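Local coordinates for protein condensin complex subunit 3 (Schizosaccharomyces pombe, PDB 5OQR) that acts as a regulatory subunit of condensin, the complex required to convert interphase chromatin into condensed, mitotic-like chromosomes, at residues A[542-547]-A[568-573]; A[524-529]-A[560-565]; A[572-577]-A[606-611]; A[502-507]-A[534-539]. One frame throughout, in Å; residues are numbered along the deposited sequence.

Contact 1 of 4, residues A[542-547]-A[568-573]; sequences TAIRTL and SILFEA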
loop_
_atom_site.group_PDB
_atom_site.type_symbol
_atom_site.label_atom_id
_atom_site.label_comp_id
_atom_site.label_asym_id
_atom_site.label_seq_id
_atom_site.Cartn_x
_atom_site.Cartn_y
_atom_site.Cartn_z
ATOM N N THR A 542 19.710 -6.943 18.504
ATOM C CA THR A 542 20.432 -8.182 18.233
ATOM C C THR A 542 19.880 -9.322 19.075
ATOM O O THR A 542 19.794 -10.462 18.608
ATOM C CB THR A 542 21.928 -7.987 18.495
ATOM O OG1 THR A 542 22.461 -7.060 17.544
ATOM C CG2 THR A 542 22.691 -9.303 18.378
ATOM N N ALA A 543 19.499 -9.031 20.318
ATOM C CA ALA A 543 18.928 -10.057 21.182
ATOM C C ALA A 543 17.588 -10.544 20.647
ATOM O O ALA A 543 17.340 -11.752 20.580
ATOM C CB ALA A 543 18.778 -9.514 22.602
ATOM N N ILE A 544 16.711 -9.616 20.257
ATOM C CA ILE A 544 15.383 -9.995 19.776
ATOM C C ILE A 544 15.497 -10.901 18.557
ATOM O O ILE A 544 14.827 -11.936 18.467
ATOM C CB ILE A 544 14.543 -8.742 19.465
ATOM C CG1 ILE A 544 14.362 -7.872 20.713
ATOM C CG2 ILE A 544 13.180 -9.130 18.893
ATOM C CD1 ILE A 544 13.553 -8.507 21.823
ATOM N N ARG A 545 16.331 -10.517 17.590
ATOM C CA ARG A 545 16.478 -11.332 16.388
ATOM C C ARG A 545 17.073 -12.692 16.716
ATOM O O ARG A 545 16.633 -13.718 16.186
ATOM C CB ARG A 545 17.353 -10.611 15.360
ATOM C CG ARG A 545 16.817 -9.273 14.887
ATOM C CD ARG A 545 17.622 -8.757 13.702
ATOM N NE ARG A 545 17.478 -7.317 13.518
ATOM C CZ ARG A 545 18.286 -6.405 14.045
ATOM N NH1 ARG A 545 19.313 -6.768 14.801
ATOM N NH2 ARG A 545 18.067 -5.119 13.817
ATOM N N THR A 546 18.082 -12.721 17.585
ATOM C CA THR A 546 18.754 -13.976 17.904
ATOM C C THR A 546 17.813 -14.936 18.617
ATOM O O THR A 546 17.642 -16.084 18.194
ATOM C CB THR A 546 19.987 -13.699 18.762
ATOM O OG1 THR A 546 20.822 -12.745 18.099
ATOM C CG2 THR A 546 20.770 -14.976 19.005
ATOM N N LEU A 547 17.194 -14.481 19.707
ATOM C CA LEU A 547 16.303 -15.347 20.471
ATOM C C LEU A 547 15.107 -15.782 19.635
ATOM O O LEU A 547 14.667 -16.934 19.721
ATOM C CB LEU A 547 15.856 -14.630 21.743
ATOM C CG LEU A 547 16.974 -14.479 22.780
ATOM C CD1 LEU A 547 16.721 -13.302 23.697
ATOM C CD2 LEU A 547 17.115 -15.750 23.583
ATOM N N SER A 568 9.414 -11.783 28.355
ATOM C CA SER A 568 9.572 -10.489 29.008
ATOM C C SER A 568 10.182 -9.462 28.063
ATOM O O SER A 568 9.642 -8.363 27.890
ATOM C CB SER A 568 10.431 -10.643 30.261
ATOM O OG SER A 568 10.733 -9.380 30.827
ATOM N N ILE A 569 11.317 -9.795 27.441
ATOM C CA ILE A 569 11.973 -8.832 26.563
ATOM C C ILE A 569 11.107 -8.544 25.345
ATOM O O ILE A 569 11.135 -7.432 24.807
ATOM C CB ILE A 569 13.378 -9.319 26.155
ATOM C CG1 ILE A 569 13.300 -10.558 25.259
ATOM C CG2 ILE A 569 14.209 -9.627 27.390
ATOM C CD1 ILE A 569 14.594 -10.886 24.576
ATOM N N LEU A 570 10.325 -9.527 24.894
ATOM C CA LEU A 570 9.396 -9.286 23.796
ATOM C C LEU A 570 8.303 -8.306 24.207
ATOM O O LEU A 570 7.892 -7.459 23.405
ATOM C CB LEU A 570 8.787 -10.605 23.326
ATOM C CG LEU A 570 9.719 -11.554 22.570
ATOM C CD1 LEU A 570 9.073 -12.916 22.397
ATOM C CD2 LEU A 570 10.091 -10.977 21.214
ATOM N N PHE A 571 7.816 -8.406 25.448
ATOM C CA PHE A 571 6.864 -7.422 25.951
ATOM C C PHE A 571 7.510 -6.050 26.060
ATOM O O PHE A 571 6.973 -5.054 25.563
ATOM C CB PHE A 571 6.320 -7.848 27.319
ATOM C CG PHE A 571 5.345 -8.980 27.263
ATOM C CD1 PHE A 571 4.199 -8.887 26.497
ATOM C CD2 PHE A 571 5.565 -10.134 27.994
ATOM C CE1 PHE A 571 3.300 -9.928 26.447
ATOM C CE2 PHE A 571 4.668 -11.177 27.948
ATOM C CZ PHE A 571 3.533 -11.072 27.175
ATOM N N GLU A 572 8.664 -5.981 26.723
ATOM C CA GLU A 572 9.338 -4.704 26.922
ATOM C C GLU A 572 9.619 -4.022 25.590
ATOM O O GLU A 572 9.381 -2.819 25.433
ATOM C CB GLU A 572 10.631 -4.925 27.705
ATOM C CG GLU A 572 11.225 -3.668 28.300
ATOM C CD GLU A 572 12.416 -3.961 29.189
ATOM O OE1 GLU A 572 13.331 -3.116 29.261
ATOM O OE2 GLU A 572 12.438 -5.044 29.812
ATOM N N ALA A 573 10.118 -4.780 24.612
ATOM C CA ALA A 573 10.394 -4.209 23.298
ATOM C C ALA A 573 9.132 -3.617 22.688
ATOM O O ALA A 573 9.140 -2.493 22.175
ATOM C CB ALA A 573 10.981 -5.275 22.372
#
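Ile544 and Ile569 make the apolar centre of this buried contact between helix 537-554 and helix 563-574. The two side chains slide past each other in opposite directions, and their CD1 methyls lie 3.8 Å apart. Ile544 has CG1 anti to its carbonyl carbon (chi1 -60°), and its chi2 of -65° then sets CD1 where it also reaches Ala573 CB at 4.2 Å. Its other branch, CG2, sits 4.3 Å from Leu570 CD2. One turn further along, Leu547 crosses Ile569 at about a right angle and puts its CD1 against the same Ile569 CD1. That methyl is thus flanked by Ile544 and Leu547 together.

The short segments approach to 10.7 Å between axes, and their N-to-C directions differ by 134°, a steep crossing nearer antiparallel than parallel. This is consecutive-helix packing in an alpha-solenoid: residues 542-547 belong to the eighth HEAT repeat, and helix 563-574 is the next helix in the chain. Tyr532 of helix 518-534 touches Ile544, Ile569 and Ala573, while Leu585 and Ala589 of helix 580-597 add to the packing round Ile544.

The side-chain hydrogen bonds lie off the apolar interface. Thr542 O is gripped twice by Thr546, through OG1 at 2.6 Å and through the backbone N at 3.0 Å, the two donors arriving from opposite faces of the carbonyl plane. Thr546 OG1 is also hydrogen-bonded to Ser511 OG. Arg545 and Thr546 pack against side chains of another protein's chain, an aromatic and an apolar one.

Contact 2 of 4, residues A[524-529]-A[560-565]; sequences NVPLYL and TEYEDA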
loop_
_atom_site.group_PDB
_atom_site.type_symbol
_atom_site.label_atom_id
_atom_site.label_comp_id
_atom_site.label_asym_id
_atom_site.label_seq_id
_atom_site.Cartn_x
_atom_site.Cartn_y
_atom_site.Cartn_z
ATOM N N ASN A 524 23.836 -20.121 25.212
ATOM C CA ASN A 524 24.076 -18.692 25.058
ATOM C C ASN A 524 22.830 -17.840 25.241
ATOM O O ASN A 524 22.923 -16.613 25.134
ATOM C CB ASN A 524 24.690 -18.414 23.683
ATOM C CG ASN A 524 26.170 -18.727 23.637
ATOM O OD1 ASN A 524 26.931 -18.294 24.500
ATOM N ND2 ASN A 524 26.584 -19.493 22.638
ATOM N N VAL A 525 21.672 -18.443 25.514
ATOM C CA VAL A 525 20.479 -17.652 25.824
ATOM C C VAL A 525 20.757 -16.660 26.950
ATOM O O VAL A 525 20.417 -15.479 26.802
ATOM C CB VAL A 525 19.292 -18.570 26.118
ATOM C CG1 VAL A 525 18.129 -17.784 26.720
ATOM C CG2 VAL A 525 18.830 -19.272 24.855
ATOM N N PRO A 526 21.346 -17.058 28.081
ATOM C CA PRO A 526 21.621 -16.073 29.141
ATOM C C PRO A 526 22.388 -14.859 28.656
ATOM O O PRO A 526 22.119 -13.738 29.107
ATOM C CB PRO A 526 22.429 -16.886 30.162
ATOM C CG PRO A 526 22.001 -18.289 29.949
ATOM C CD PRO A 526 21.720 -18.424 28.483
ATOM N N LEU A 527 23.342 -15.050 27.745
ATOM C CA LEU A 527 24.122 -13.926 27.239
ATOM C C LEU A 527 23.232 -12.928 26.512
ATOM O O LEU A 527 23.292 -11.721 26.767
ATOM C CB LEU A 527 25.225 -14.437 26.313
ATOM C CG LEU A 527 26.095 -13.374 25.641
ATOM C CD1 LEU A 527 26.870 -12.579 26.676
ATOM C CD2 LEU A 527 27.032 -14.022 24.654
ATOM N N TYR A 528 22.393 -13.417 25.599
ATOM C CA TYR A 528 21.544 -12.524 24.823
ATOM C C TYR A 528 20.436 -11.899 25.658
ATOM O O TYR A 528 19.905 -10.854 25.270
ATOM C CB TYR A 528 20.963 -13.280 23.633
ATOM C CG TYR A 528 22.013 -13.579 22.593
ATOM C CD1 TYR A 528 22.578 -14.839 22.489
ATOM C CD2 TYR A 528 22.462 -12.584 21.738
ATOM C CE1 TYR A 528 23.547 -15.107 21.547
ATOM C CE2 TYR A 528 23.430 -12.839 20.795
ATOM C CZ TYR A 528 23.971 -14.099 20.703
ATOM O OH TYR A 528 24.935 -14.350 19.758
ATOM N N LEU A 529 20.074 -12.506 26.789
ATOM C CA LEU A 529 19.195 -11.824 27.734
ATOM C C LEU A 529 19.940 -10.709 28.452
ATOM O O LEU A 529 19.395 -9.619 28.655
ATOM C CB LEU A 529 18.626 -12.822 28.739
ATOM C CG LEU A 529 17.751 -13.926 28.148
ATOM C CD1 LEU A 529 17.484 -14.995 29.185
ATOM C CD2 LEU A 529 16.443 -13.355 27.621
ATOM N N THR A 560 12.076 -23.837 27.054
ATOM C CA THR A 560 10.992 -23.579 27.993
ATOM C C THR A 560 11.494 -23.104 29.350
ATOM O O THR A 560 10.725 -22.493 30.099
ATOM C CB THR A 560 10.133 -24.833 28.161
ATOM O OG1 THR A 560 10.920 -25.999 27.884
ATOM C CG2 THR A 560 8.939 -24.789 27.217
ATOM N N GLU A 561 12.761 -23.362 29.683
ATOM C CA GLU A 561 13.315 -22.846 30.931
ATOM C C GLU A 561 13.430 -21.331 30.891
ATOM O O GLU A 561 13.354 -20.673 31.935
ATOM C CB GLU A 561 14.689 -23.455 31.210
ATOM C CG GLU A 561 14.722 -24.967 31.328
ATOM C CD GLU A 561 14.706 -25.656 29.977
ATOM O OE1 GLU A 561 13.921 -25.241 29.099
ATOM O OE2 GLU A 561 15.490 -26.605 29.787
ATOM N N TYR A 562 13.626 -20.765 29.703
ATOM C CA TYR A 562 13.759 -19.329 29.521
ATOM C C TYR A 562 12.495 -18.706 28.941
ATOM O O TYR A 562 12.534 -17.574 28.451
ATOM C CB TYR A 562 14.961 -19.031 28.625
ATOM C CG TYR A 562 16.264 -19.596 29.147
ATOM C CD1 TYR A 562 16.831 -19.118 30.318
ATOM C CD2 TYR A 562 16.929 -20.603 28.462
ATOM C CE1 TYR A 562 18.021 -19.629 30.796
ATOM C CE2 TYR A 562 18.122 -21.117 28.931
ATOM C CZ TYR A 562 18.662 -20.626 30.099
ATOM O OH TYR A 562 19.847 -21.134 30.575
ATOM N N GLU A 563 11.374 -19.424 29.002
ATOM C CA GLU A 563 10.140 -18.957 28.378
ATOM C C GLU A 563 9.728 -17.592 28.915
ATOM O O GLU A 563 9.360 -16.695 28.149
ATOM C CB GLU A 563 9.038 -19.986 28.609
ATOM C CG GLU A 563 7.731 -19.685 27.915
ATOM C CD GLU A 563 6.649 -20.679 28.284
ATOM O OE1 GLU A 563 6.571 -21.051 29.474
ATOM O OE2 GLU A 563 5.887 -21.098 27.387
ATOM N N ASP A 564 9.779 -17.415 30.235
ATOM C CA ASP A 564 9.322 -16.160 30.822
ATOM C C ASP A 564 10.301 -15.028 30.544
ATOM O O ASP A 564 9.890 -13.881 30.336
ATOM C CB ASP A 564 9.113 -16.331 32.327
ATOM C CG ASP A 564 8.065 -17.377 32.653
ATOM O OD1 ASP A 564 6.867 -17.112 32.426
ATOM O OD2 ASP A 564 8.440 -18.463 33.144
ATOM N N ALA A 565 11.601 -15.326 30.537
ATOM C CA ALA A 565 12.596 -14.288 30.291
ATOM C C ALA A 565 12.534 -13.794 28.852
ATOM O O ALA A 565 12.681 -12.595 28.595
ATOM C CB ALA A 565 13.992 -14.813 30.617
#
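Val525 lays its CG1 methyl over one face of the Tyr562 ring, a CH-pi contact with the methyl 3.8 Å from the ring centroid and 24° off the normal. The methyl is offset toward the rim, and its nearest ring atom is Tyr562 CD2 at 3.5 Å. Pro526 meets the phenol end instead: its CG comes within 3.6 Å of Tyr562 OH, the two side chains crossing at about a right angle. Leu529 CD1 approaches the ring obliquely, 4.3 Å from Tyr562 CD1, and rests more closely on Ala565 CB, at 3.8 Å.

Tyr562 reaches these partners from the N-cap position of helix 563-574, with CG anti to its carbonyl carbon (chi1 -57°). Val525 holds CG1 anti to its backbone N, a rotation that directs this methyl to the ring. An alanine in place of Tyr562 would probably open a gap beneath Val525 CG1 and deprive Pro526 of its partner, while the Leu529–Ala565 touch could remain.

Phe522 brings a second ring to Tyr562, the planes at about 45°, and Phe559 touches Val525. Near the protein surface, the contact joins helix 518-534 of the eighth HEAT repeat to the start of helix 563-574, two helices on. The intervening helix 537-554 packs alongside, with Leu547 against Val525 and Leu529, and Met550 against Val525.

Contact 3 of 4, residues A[572-577]-A[606-611]; sequences EALGEF and KPLIIQ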
loop_
_atom_site.group_PDB
_atom_site.type_symbol
_atom_site.label_atom_id
_atom_site.label_comp_id
_atom_site.label_asym_id
_atom_site.label_seq_id
_atom_site.Cartn_x
_atom_site.Cartn_y
_atom_site.Cartn_z
ATOM N N GLU A 572 8.664 -5.981 26.723
ATOM C CA GLU A 572 9.338 -4.704 26.922
ATOM C C GLU A 572 9.619 -4.022 25.590
ATOM O O GLU A 572 9.381 -2.819 25.433
ATOM C CB GLU A 572 10.631 -4.925 27.705
ATOM C CG GLU A 572 11.225 -3.668 28.300
ATOM C CD GLU A 572 12.416 -3.961 29.189
ATOM O OE1 GLU A 572 13.331 -3.116 29.261
ATOM O OE2 GLU A 572 12.438 -5.044 29.812
ATOM N N ALA A 573 10.118 -4.780 24.612
ATOM C CA ALA A 573 10.394 -4.209 23.298
ATOM C C ALA A 573 9.132 -3.617 22.688
ATOM O O ALA A 573 9.140 -2.493 22.175
ATOM C CB ALA A 573 10.981 -5.275 22.372
ATOM N N LEU A 574 8.032 -4.368 22.733
ATOM C CA LEU A 574 6.799 -3.926 22.098
ATOM C C LEU A 574 6.236 -2.665 22.739
ATOM O O LEU A 574 5.493 -1.929 22.082
ATOM C CB LEU A 574 5.764 -5.048 22.147
ATOM C CG LEU A 574 4.413 -4.783 21.485
ATOM C CD1 LEU A 574 4.575 -4.186 20.100
ATOM C CD2 LEU A 574 3.622 -6.070 21.414
ATOM N N GLY A 575 6.574 -2.395 23.996
ATOM C CA GLY A 575 6.099 -1.217 24.685
ATOM C C GLY A 575 6.984 0.002 24.582
ATOM O O GLY A 575 6.659 1.039 25.167
ATOM N N GLU A 576 8.099 -0.082 23.856
ATOM C CA GLU A 576 9.016 1.050 23.719
ATOM C C GLU A 576 8.656 1.853 22.470
ATOM O O GLU A 576 9.347 1.839 21.451
ATOM C CB GLU A 576 10.460 0.569 23.670
ATOM C CG GLU A 576 10.922 -0.121 24.943
ATOM C CD GLU A 576 12.266 0.380 25.442
ATOM O OE1 GLU A 576 12.640 1.527 25.120
ATOM O OE2 GLU A 576 12.952 -0.375 26.165
ATOM N N PHE A 577 7.540 2.575 22.573
ATOM C CA PHE A 577 7.155 3.502 21.516
ATOM C C PHE A 577 8.170 4.621 21.333
ATOM O O PHE A 577 8.055 5.391 20.373
ATOM C CB PHE A 577 5.767 4.088 21.805
ATOM C CG PHE A 577 5.725 5.003 22.999
ATOM C CD1 PHE A 577 5.607 6.373 22.833
ATOM C CD2 PHE A 577 5.799 4.495 24.286
ATOM C CE1 PHE A 577 5.568 7.216 23.925
ATOM C CE2 PHE A 577 5.761 5.333 25.381
ATOM C CZ PHE A 577 5.645 6.695 25.202
ATOM N N LYS A 606 -3.312 -10.255 23.171
ATOM C CA LYS A 606 -3.934 -9.061 23.740
ATOM C C LYS A 606 -2.968 -7.884 23.768
ATOM O O LYS A 606 -3.331 -6.807 23.266
ATOM C CB LYS A 606 -4.502 -9.382 25.127
ATOM C CG LYS A 606 -5.198 -8.218 25.816
ATOM C CD LYS A 606 -5.034 -8.299 27.321
ATOM C CE LYS A 606 -5.721 -7.137 28.015
ATOM N NZ LYS A 606 -5.141 -6.862 29.357
ATOM N N PRO A 607 -1.757 -7.997 24.314
ATOM C CA PRO A 607 -0.807 -6.879 24.191
ATOM C C PRO A 607 -0.561 -6.435 22.759
ATOM O O PRO A 607 -0.338 -5.242 22.519
ATOM C CB PRO A 607 0.466 -7.444 24.831
ATOM C CG PRO A 607 -0.022 -8.447 25.791
ATOM C CD PRO A 607 -1.229 -9.063 25.185
ATOM N N LEU A 608 -0.584 -7.357 21.796
ATOM C CA LEU A 608 -0.386 -6.972 20.402
ATOM C C LEU A 608 -1.513 -6.072 19.919
ATOM O O LEU A 608 -1.270 -5.012 19.331
ATOM C CB LEU A 608 -0.294 -8.216 19.515
ATOM C CG LEU A 608 1.072 -8.704 19.034
ATOM C CD1 LEU A 608 0.858 -9.789 17.995
ATOM C CD2 LEU A 608 1.923 -7.591 18.450
ATOM N N ILE A 609 -2.759 -6.489 20.144
ATOM C CA ILE A 609 -3.902 -5.720 19.665
ATOM C C ILE A 609 -3.925 -4.343 20.313
ATOM O O ILE A 609 -4.222 -3.339 19.657
ATOM C CB ILE A 609 -5.206 -6.500 19.922
ATOM C CG1 ILE A 609 -5.235 -7.748 19.035
ATOM C CG2 ILE A 609 -6.435 -5.621 19.664
ATOM C CD1 ILE A 609 -6.422 -8.653 19.259
ATOM N N ILE A 610 -3.608 -4.271 21.605
ATOM C CA ILE A 610 -3.619 -2.986 22.298
ATOM C C ILE A 610 -2.598 -2.044 21.675
ATOM O O ILE A 610 -2.927 -0.924 21.267
ATOM C CB ILE A 610 -3.364 -3.181 23.803
ATOM C CG1 ILE A 610 -4.544 -3.914 24.441
ATOM C CG2 ILE A 610 -3.131 -1.833 24.493
ATOM C CD1 ILE A 610 -4.392 -4.192 25.921
ATOM N N GLN A 611 -1.342 -2.484 21.596
ATOM C CA GLN A 611 -0.296 -1.645 21.023
ATOM C C GLN A 611 -0.627 -1.260 19.587
ATOM O O GLN A 611 -0.423 -0.111 19.180
ATOM C CB GLN A 611 1.044 -2.374 21.082
ATOM C CG GLN A 611 2.244 -1.455 21.083
ATOM C CD GLN A 611 2.472 -0.812 22.430
ATOM O OE1 GLN A 611 2.514 -1.492 23.454
ATOM N NE2 GLN A 611 2.612 0.506 22.441
#
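Leu574 and Gln611 both hold CG anti to the backbone N (chi1 -178° and -155°), and with these torsions the two side chains slide past each other in opposite directions. Leu574 CD1 lies 3.7 Å from Gln611 CG, methyl against methylene. The Gln611 chain then bends at chi2 (77°), and its amide carbon CD comes 3.2 Å from Leu574 O, beside the last turn of helix 563-574.

The contact is packing between alternate helices of a HEAT-type alpha-solenoid: the end of helix 563-574 meets helix 601-613, while helix 580-597 lies between them in sequence and touches both. The second methyl of Leu574 looks to another neighbour, CD2 standing 3.7 Å from Leu608 CD2, where the two leucines cross at about a right angle. The same CD2 lies 4.2 Å from Pro607 O. Ile590 of helix 580-597 touches both leucines. From helix 621-635, Leu623 packs on Leu574, and Leu627 and Phe630 pack on Leu608, completing a buried apolar cluster.

The polar end of Gln611 is tied elsewhere: NE2 is hydrogen-bonded to Thr617 OG1, a link that would fix the turn of the amide. Leu574 O and Gln611 OE1 are both acceptors and make no bond to each other, whereas Leu574 O receives a weak hydrogen bond from Gln583 NE2. Glu576 is the centre of an inverse gamma turn. Gly575, the first residue of that turn, has its CA 3.8 Å from Gln611 OE1.

Contact 4 of 4, residues A[502-507]-A[534-539]; sequences IREKGL and KGSVVL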
loop_
_atom_site.group_PDB
_atom_site.type_symbol
_atom_site.label_atom_id
_atom_site.label_comp_id
_atom_site.label_asym_id
_atom_site.label_seq_id
_atom_site.Cartn_x
_atom_site.Cartn_y
_atom_site.Cartn_z
ATOM N N ILE A 502 33.598 -4.114 16.947
ATOM C CA ILE A 502 33.994 -5.515 16.856
ATOM C C ILE A 502 33.090 -6.379 17.722
ATOM O O ILE A 502 32.671 -7.467 17.314
ATOM C CB ILE A 502 35.477 -5.668 17.242
ATOM C CG1 ILE A 502 36.361 -4.977 16.200
ATOM C CG2 ILE A 502 35.861 -7.141 17.370
ATOM C CD1 ILE A 502 37.812 -4.845 16.607
ATOM N N ARG A 503 32.774 -5.909 18.929
ATOM C CA ARG A 503 31.901 -6.671 19.816
ATOM C C ARG A 503 30.531 -6.887 19.187
ATOM O O ARG A 503 29.981 -7.991 19.244
ATOM C CB ARG A 503 31.765 -5.948 21.151
ATOM C CG ARG A 503 31.128 -6.774 22.246
ATOM C CD ARG A 503 30.551 -5.874 23.313
ATOM N NE ARG A 503 31.443 -4.755 23.609
ATOM C CZ ARG A 503 31.067 -3.633 24.212
ATOM N NH1 ARG A 503 29.806 -3.462 24.589
ATOM N NH2 ARG A 503 31.954 -2.673 24.434
ATOM N N GLU A 504 29.960 -5.839 18.592
ATOM C CA GLU A 504 28.664 -5.981 17.941
ATOM C C GLU A 504 28.739 -6.960 16.779
ATOM O O GLU A 504 27.845 -7.794 16.603
ATOM C CB GLU A 504 28.167 -4.616 17.465
ATOM C CG GLU A 504 27.827 -3.664 18.597
ATOM C CD GLU A 504 27.338 -2.315 18.106
ATOM O OE1 GLU A 504 27.375 -2.075 16.880
ATOM O OE2 GLU A 504 26.916 -1.495 18.947
ATOM N N LYS A 505 29.800 -6.879 15.976
ATOM C CA LYS A 505 29.950 -7.798 14.854
ATOM C C LYS A 505 30.188 -9.221 15.344
ATOM O O LYS A 505 29.704 -10.181 14.735
ATOM C CB LYS A 505 31.093 -7.333 13.954
ATOM C CG LYS A 505 31.352 -8.227 12.751
ATOM C CD LYS A 505 30.233 -8.167 11.721
ATOM C CE LYS A 505 30.171 -6.822 11.020
ATOM N NZ LYS A 505 31.465 -6.460 10.374
ATOM N N GLY A 506 30.924 -9.376 16.445
ATOM C CA GLY A 506 31.160 -10.706 16.977
ATOM C C GLY A 506 29.888 -11.370 17.462
ATOM O O GLY A 506 29.719 -12.584 17.328
ATOM N N LEU A 507 28.974 -10.586 18.036
ATOM C CA LEU A 507 27.720 -11.154 18.520
ATOM C C LEU A 507 26.837 -11.611 17.367
ATOM O O LEU A 507 26.212 -12.673 17.443
ATOM C CB LEU A 507 26.983 -10.138 19.392
ATOM C CG LEU A 507 27.462 -10.059 20.842
ATOM C CD1 LEU A 507 26.909 -8.825 21.514
ATOM C CD2 LEU A 507 27.055 -11.303 21.612
ATOM N N LYS A 534 20.969 -4.784 29.778
ATOM C CA LYS A 534 22.076 -3.878 30.055
ATOM C C LYS A 534 22.747 -3.345 28.795
ATOM O O LYS A 534 23.739 -2.618 28.902
ATOM C CB LYS A 534 23.122 -4.579 30.928
ATOM C CG LYS A 534 22.571 -5.160 32.224
ATOM C CD LYS A 534 22.472 -4.125 33.330
ATOM C CE LYS A 534 21.563 -4.625 34.445
ATOM N NZ LYS A 534 21.736 -3.867 35.708
ATOM N N GLY A 535 22.234 -3.676 27.610
ATOM C CA GLY A 535 22.852 -3.275 26.368
ATOM C C GLY A 535 22.151 -2.096 25.709
ATOM O O GLY A 535 21.070 -1.673 26.104
ATOM N N SER A 536 22.802 -1.571 24.676
ATOM C CA SER A 536 22.258 -0.454 23.924
ATOM C C SER A 536 21.084 -0.923 23.066
ATOM O O SER A 536 20.739 -2.105 23.022
ATOM C CB SER A 536 23.344 0.177 23.056
ATOM O OG SER A 536 23.718 -0.692 22.003
ATOM N N VAL A 537 20.462 0.027 22.368
ATOM C CA VAL A 537 19.348 -0.308 21.487
ATOM C C VAL A 537 19.807 -1.253 20.386
ATOM O O VAL A 537 19.116 -2.225 20.055
ATOM C CB VAL A 537 18.721 0.976 20.912
ATOM C CG1 VAL A 537 17.650 0.643 19.881
ATOM C CG2 VAL A 537 18.128 1.813 22.031
ATOM N N VAL A 538 20.972 -0.983 19.795
ATOM C CA VAL A 538 21.507 -1.876 18.771
ATOM C C VAL A 538 21.662 -3.282 19.330
ATOM O O VAL A 538 21.436 -4.275 18.627
ATOM C CB VAL A 538 22.843 -1.329 18.235
ATOM C CG1 VAL A 538 23.519 -2.339 17.309
ATOM C CG2 VAL A 538 22.619 -0.017 17.504
ATOM N N LEU A 539 22.053 -3.390 20.598
ATOM C CA LEU A 539 22.244 -4.698 21.208
ATOM C C LEU A 539 20.910 -5.346 21.552
ATOM O O LEU A 539 20.766 -6.568 21.448
ATOM C CB LEU A 539 23.118 -4.559 22.455
ATOM C CG LEU A 539 24.204 -5.616 22.676
ATOM C CD1 LEU A 539 25.171 -5.684 21.506
ATOM C CD2 LEU A 539 24.963 -5.318 23.958
#
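Glu504 meets Val538 and Leu539 from helix 500-514, its CG anti to its carbonyl carbon (chi1 -67°) and the chain extended beyond. The carboxylate arrives beside the first turn of helix 537-554, and the Glu504 and Val538 side chains cross at about a right angle. Both of its oxygens lie about equally far from one methyl, Glu504 OE2 being 3.9 Å from Val538 CG1. Further back along the side chain, Glu504 CG stands 4.4 Å from Leu539 CD1. Ser536 OG is 4.5 Å from Glu504 OE2, so the serine is a neighbour of the acid rather than its bonded mate. A negative charge near this helix start may interact favourably with the helix dipole, at a distance. An alanine at Glu504 would probably leave the Val538 methyl without its cover and the helix start without this nearby negative charge.

The pairing spans two HEAT repeats, residues 502-507 lying in the seventh and 534-539 in the eighth, and it joins alternate helices of the solenoid across helix 518-534. Ser536 is the N-cap of helix 537-554, where its OG accepts a weak bond from Leu539 N at 3.5 Å.

One turn after Glu504, Leu507 points toward the second segment and puts CD1 3.6 Å from Leu539 CD1, the two leucines crossing at about a right angle. Cys531 of helix 518-534 touches both leucines, and Leu527 packs on Leu507. The Leu507 carbonyl, for its part, accepts hydrogen bonds from Ser511 OG and Tyr528 OH.

From the N terminus, contact 4 comes first, closing the path from helix 500-514 through helix 518-534 to the start of helix 537-554. Contact 2 opens inside that span, at 524-529, and closes at 560-565, so the two cross. Contact 1 opens at 542-547, in series with contact 4, and crosses contact 2; those two also touch, Leu547 CD1 lying 3.9 Å from Leu529 CD2. Contact 3 starts on the segment where contact 1 ends, sharing Glu572 and Ala573, and carries the series to helix 601-613. Contacts 2, 3 and 4 each span one intervening helix, whereas contact 1 joins successive helices; contact 2 bridges the spans of contacts 4 and 1, and contact 3 extends them.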